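Local coordinates for protein octaprenyl-diphosphate synthase (PDB 3RMG) that probably acts as a magnesium-dependent prenyltransferase of the FPP/GGPP synthase family, lengthening isoprenoid diphosphate chains, at residues Y294-K297 with A298-L302; G115-L118 with L119-L123. All coordinates share one frame; numbering follows the deposited sequence. Where two conformers were deposited one is given.

Contact 1 (294-302) and contact 2 (115-123) are each a short run of a single alpha helix, helix 283-302 and helix 102-128 respectively, in an all-helical chain. They lie on opposite sides of its centre, with their own centres about 34 Å apart. Contact 1 is a surface contact in which two lysines and an aspartate are exposed, while Ala298 and Lys295 meet the neighbouring helix 309-323. Contact 2 is buried, partly by a second subunit, and its polar groups are a tyrosine, a threonine, a serine and an aspartate. Lysine-aspartate pairs, one within the helix and one to its neighbour, mark the first; a threonine hydroxyl over a tyrosine ring and polar links to the second subunit mark the second.

Contact 1 of 2, residues Y294-K297 with A298-L302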
loop_
_atom_site.group_PDB
_atom_site.type_symbol
_atom_site.label_atom_id
_atom_site.label_comp_id
_atom_site.label_asym_id
_atom_site.label_seq_id
_atom_site.Cartn_x
_atom_site.Cartn_y
_atom_site.Cartn_z
ATOM N N TYR A 294 5.820 -32.288 -7.007
ATOM C CA TYR A 294 5.605 -30.998 -7.657
ATOM C C TYR A 294 6.738 -30.638 -8.609
ATOM O O TYR A 294 6.517 -30.004 -9.642
ATOM C CB TYR A 294 5.364 -29.881 -6.640
ATOM C CG TYR A 294 3.933 -29.839 -6.175
ATOM C CD1 TYR A 294 2.952 -29.227 -6.948
ATOM C CD2 TYR A 294 3.557 -30.420 -4.965
ATOM C CE1 TYR A 294 1.632 -29.199 -6.524
ATOM C CE2 TYR A 294 2.234 -30.403 -4.532
ATOM C CZ TYR A 294 1.284 -29.801 -5.315
ATOM O OH TYR A 294 -0.012 -29.778 -4.887
ATOM N N LYS A 295 7.946 -31.049 -8.257
ATOM C CA LYS A 295 9.103 -30.851 -9.112
ATOM C C LYS A 295 8.912 -31.623 -10.403
ATOM O O LYS A 295 9.234 -31.132 -11.487
ATOM C CB LYS A 295 10.362 -31.341 -8.415
ATOM C CG LYS A 295 11.643 -30.980 -9.106
ATOM C CD LYS A 295 12.814 -31.520 -8.310
ATOM C CE LYS A 295 14.120 -31.337 -9.046
ATOM N NZ LYS A 295 15.166 -32.258 -8.520
ATOM N N LYS A 296 8.385 -32.837 -10.296
ATOM C CA LYS A 296 8.161 -33.632 -11.495
ATOM C C LYS A 296 7.040 -33.010 -12.321
ATOM O O LYS A 296 7.103 -32.986 -13.546
ATOM C CB LYS A 296 7.828 -35.086 -11.140
ATOM C CG LYS A 296 7.436 -35.935 -12.339
ATOM C CD LYS A 296 6.729 -37.207 -11.894
ATOM C CE LYS A 296 5.870 -37.817 -13.002
ATOM N NZ LYS A 296 6.686 -38.325 -14.140
ATOM N N LYS A 297 6.009 -32.500 -11.656
ATOM C CA LYS A 297 4.948 -31.810 -12.375
ATOM C C LYS A 297 5.537 -30.653 -13.178
ATOM O O LYS A 297 5.148 -30.409 -14.327
ATOM C CB LYS A 297 3.882 -31.308 -11.408
ATOM C CG LYS A 297 2.933 -32.399 -10.881
ATOM C CD LYS A 297 1.862 -31.752 -10.011
ATOM C CE LYS A 297 1.394 -32.674 -8.889
ATOM N NZ LYS A 297 0.446 -33.702 -9.381
ATOM N N ALA A 298 6.502 -29.963 -12.575
ATOM C CA ALA A 298 7.149 -28.836 -13.218
ATOM C C ALA A 298 7.996 -29.275 -14.403
ATOM O O ALA A 298 7.920 -28.660 -15.465
ATOM C CB ALA A 298 7.993 -28.052 -12.213
ATOM N N PHE A 299 8.798 -30.326 -14.220
ATOM C CA PHE A 299 9.641 -30.860 -15.289
ATOM C C PHE A 299 8.792 -31.354 -16.459
ATOM O O PHE A 299 9.086 -31.082 -17.622
ATOM C CB PHE A 299 10.521 -32.005 -14.761
ATOM C CG PHE A 299 11.782 -31.534 -14.079
ATOM C CD1 PHE A 299 12.839 -32.396 -13.868
ATOM C CD2 PHE A 299 11.914 -30.219 -13.675
ATOM C CE1 PHE A 299 14.000 -31.961 -13.247
ATOM C CE2 PHE A 299 13.072 -29.777 -13.062
ATOM C CZ PHE A 299 14.115 -30.653 -12.844
ATOM N N ASP A 300 7.733 -32.081 -16.134
ATOM C CA ASP A 300 6.809 -32.548 -17.134
ATOM C C ASP A 300 6.214 -31.372 -17.908
ATOM O O ASP A 300 5.990 -31.475 -19.107
ATOM C CB ASP A 300 5.715 -33.397 -16.486
ATOM C CG ASP A 300 6.194 -34.790 -16.139
ATOM O OD1 ASP A 300 5.428 -35.521 -15.483
ATOM O OD2 ASP A 300 7.339 -35.154 -16.514
ATOM N N LEU A 301 5.982 -30.250 -17.231
ATOM C CA LEU A 301 5.460 -29.072 -17.917
ATOM C C LEU A 301 6.484 -28.552 -18.909
ATOM O O LEU A 301 6.140 -28.246 -20.051
ATOM C CB LEU A 301 5.126 -27.941 -16.943
ATOM C CG LEU A 301 3.705 -27.464 -16.630
ATOM C CD1 LEU A 301 3.841 -26.101 -15.997
ATOM C CD2 LEU A 301 2.774 -27.378 -17.839
ATOM N N LEU A 302 7.729 -28.424 -18.451
ATOM C CA LEU A 302 8.840 -27.954 -19.300
ATOM C C LEU A 302 9.143 -28.850 -20.512
ATOM O O LEU A 302 9.706 -28.376 -21.503
ATOM C CB LEU A 302 10.125 -27.791 -18.474
ATOM C CG LEU A 302 10.162 -26.571 -17.546
ATOM C CD1 LEU A 302 11.325 -26.648 -16.598
ATOM C CD2 LEU A 302 10.233 -25.314 -18.374
#
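Four backbone bonds, each from an N-H to the carbonyl four residues earlier, join Tyr294-Lys297 to Ala298-Leu301 as regular alpha helix, and the straightest runs from Asp300 N to Lys296 O (2.8 Å, 169° at the hydrogen). This is the last part of helix 283-302, and its side chains divide between solvent and two neighbouring helices. On the outer side, Lys296 and Asp300 form an i to i+4 salt bridge. The lysine chain leaves with CG opposite the backbone N (chi1 174°) and bends only at its last torsion, which brings NZ to 3.4 Å from Asp300 OD1. CE is equally near that oxygen, at 3.4 Å, so the methylene lies beside the carboxylate as much as the ammonium does, and the hydrogen bond within the pair is weak.

One residue back, Lys295 and Phe299 run side by side in the same direction. The extended lysine chain has CG over one face of the phenyl ring and CE over the same face near its rim, 3.9 Å from CZ. A long aliphatic chain suits this place, since it can lie against an aromatic ring and still carry its charge onward to a salt bridge with Asp319 of helix 309-323. Small Ala298 suits the buried side, where it meets Leu318 of that helix. Tyr294 and Leu301 turn instead to helix 193-217, and Lys297 CE stands 4.2 Å above one face of the tyrosine ring, displaced toward its rim.

The charges here are thus used differently: Lys295 ties two helices together, whereas the long, weak Lys296-Asp300 pair lies within one helix at an exposed surface and is likely to add only modestly to its stability.

Contact 2 of 2, residues G115-L118 with L119-L123; sequences GDYL and LATSL
Thr121 N to Tyr117 O (2.7 Å, 169° at the hydrogen) and Ser122 N to Leu118 O (2.7 Å) are the shortest of the i+4 to i backbone bonds in this part of helix 102-128, which belongs to the all-helical polyprenyl synthase fold. The usual helical bonds of Leu119 to Gly115 and Ala120 to Asp116 complete the turn. Ser122 was modelled in two positions; in one of them OG also reaches Leu118 O, from the face of the carbonyl plane opposite to that used by the serine N. In this conformer the buried hydroxyl is satisfied within its own helix, a familiar role for serine, though the bond rests on that one copy.

Residue types follow the surroundings. Asp116 hydrogen-bonds through OD2 to His86 ND1 of the second subunit, while Leu119 packs on Leu119 of that subunit and on Leu79 of its own chain. Small Ala120 suits the close approach of Gly142 of the second subunit. On another side, Tyr117 lies against Leu35 and Ile39 of helix 33-41, and its OH is hydrogen-bonded to Asp30. A leucine in place of Tyr117, lacking both hydroxyl and ring, would probably leave Asp30 without this partner and Thr121 OG1 without the face it lies over.

That threonine combines a methyl with a hydroxyl that is hydrogen-bonded to Gln143 of the second subunit. A chi1 of -172° swings the tyrosine ring along the helix toward Thr121, whose own chi1 of -56° keeps OG1 beside its backbone N, and the two side chains cross at a slant. Thr121 OG1 sits 3.6 Å above the Tyr117 ring plane, over the ring centre, with CE2 its nearest ring atom, also at 3.6 Å.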
loop_
_atom_site.group_PDB
_atom_site.type_symbol
_atom_site.label_atom_id
_atom_site.label_comp_id
_atom_site.label_asym_id
_atom_site.label_seq_id
_atom_site.Cartn_x
_atom_site.Cartn_y
_atom_site.Cartn_z
ATOM N N GLY A 115 6.704 0.617 4.199
ATOM C CA GLY A 115 5.926 -0.393 3.497
ATOM C C GLY A 115 4.946 0.203 2.506
ATOM O O GLY A 115 4.811 -0.298 1.391
ATOM N N ASP A 116 4.255 1.274 2.896
ATOM C CA ASP A 116 3.276 1.894 1.998
ATOM C C ASP A 116 3.979 2.526 0.789
ATOM O O ASP A 116 3.452 2.515 -0.328
ATOM C CB ASP A 116 2.418 2.937 2.731
ATOM C CG ASP A 116 1.418 2.311 3.702
ATOM O OD1 ASP A 116 1.333 1.063 3.754
ATOM O OD2 ASP A 116 0.713 3.073 4.415
ATOM N N TYR A 117 5.166 3.080 1.025
ATOM C CA TYR A 117 5.986 3.627 -0.052
ATOM C C TYR A 117 6.405 2.524 -1.015
ATOM O O TYR A 117 6.026 2.540 -2.190
ATOM C CB TYR A 117 7.232 4.318 0.503
ATOM C CG TYR A 117 8.009 5.069 -0.551
ATOM C CD1 TYR A 117 7.435 6.140 -1.220
ATOM C CD2 TYR A 117 9.311 4.713 -0.876
ATOM C CE1 TYR A 117 8.128 6.837 -2.186
ATOM C CE2 TYR A 117 10.019 5.406 -1.843
ATOM C CZ TYR A 117 9.418 6.468 -2.496
ATOM O OH TYR A 117 10.106 7.172 -3.462
ATOM N N LEU A 118 7.184 1.565 -0.515
ATOM C CA LEU A 118 7.563 0.406 -1.327
ATOM C C LEU A 118 6.370 -0.082 -2.140
ATOM O O LEU A 118 6.488 -0.370 -3.330
ATOM C CB LEU A 118 8.106 -0.715 -0.451
ATOM C CG LEU A 118 9.463 -0.401 0.180
ATOM C CD1 LEU A 118 9.727 -1.277 1.396
ATOM C CD2 LEU A 118 10.567 -0.562 -0.845
ATOM N N LEU A 119 5.213 -0.133 -1.492
ATOM C CA LEU A 119 3.970 -0.595 -2.112
ATOM C C LEU A 119 3.479 0.322 -3.233
ATOM O O LEU A 119 2.931 -0.131 -4.244
ATOM C CB LEU A 119 2.908 -0.698 -1.030
ATOM C CG LEU A 119 1.735 -1.649 -1.176
ATOM C CD1 LEU A 119 2.230 -3.084 -1.228
ATOM C CD2 LEU A 119 0.835 -1.452 0.026
ATOM N N ALA A 120 3.653 1.625 -3.052
ATOM C CA ALA A 120 3.303 2.569 -4.109
ATOM C C ALA A 120 4.353 2.488 -5.209
ATOM O O ALA A 120 4.034 2.417 -6.395
ATOM C CB ALA A 120 3.214 3.988 -3.553
ATOM N N THR A 121 5.618 2.503 -4.816
ATOM C CA THR A 121 6.674 2.374 -5.808
ATOM C C THR A 121 6.408 1.097 -6.623
ATOM O O THR A 121 6.446 1.118 -7.866
ATOM C CB THR A 121 8.059 2.377 -5.173
ATOM O OG1 THR A 121 8.205 3.568 -4.384
ATOM C CG2 THR A 121 9.142 2.353 -6.252
ATOM N N SER A 122 6.078 0.005 -5.934
ATOM C CA SER A 122 5.709 -1.228 -6.629
ATOM C C SER A 122 4.696 -0.952 -7.736
ATOM O O SER A 122 4.841 -1.454 -8.857
ATOM C CB SER A 122 5.156 -2.265 -5.649
ATOM O OG SER A 122 6.165 -2.698 -4.755
ATOM N N LEU A 123 3.681 -0.140 -7.434
ATOM C CA LEU A 123 2.634 0.183 -8.424
ATOM C C LEU A 123 3.105 1.037 -9.608
ATOM O O LEU A 123 2.658 0.850 -10.756
ATOM C CB LEU A 123 1.446 0.856 -7.726
#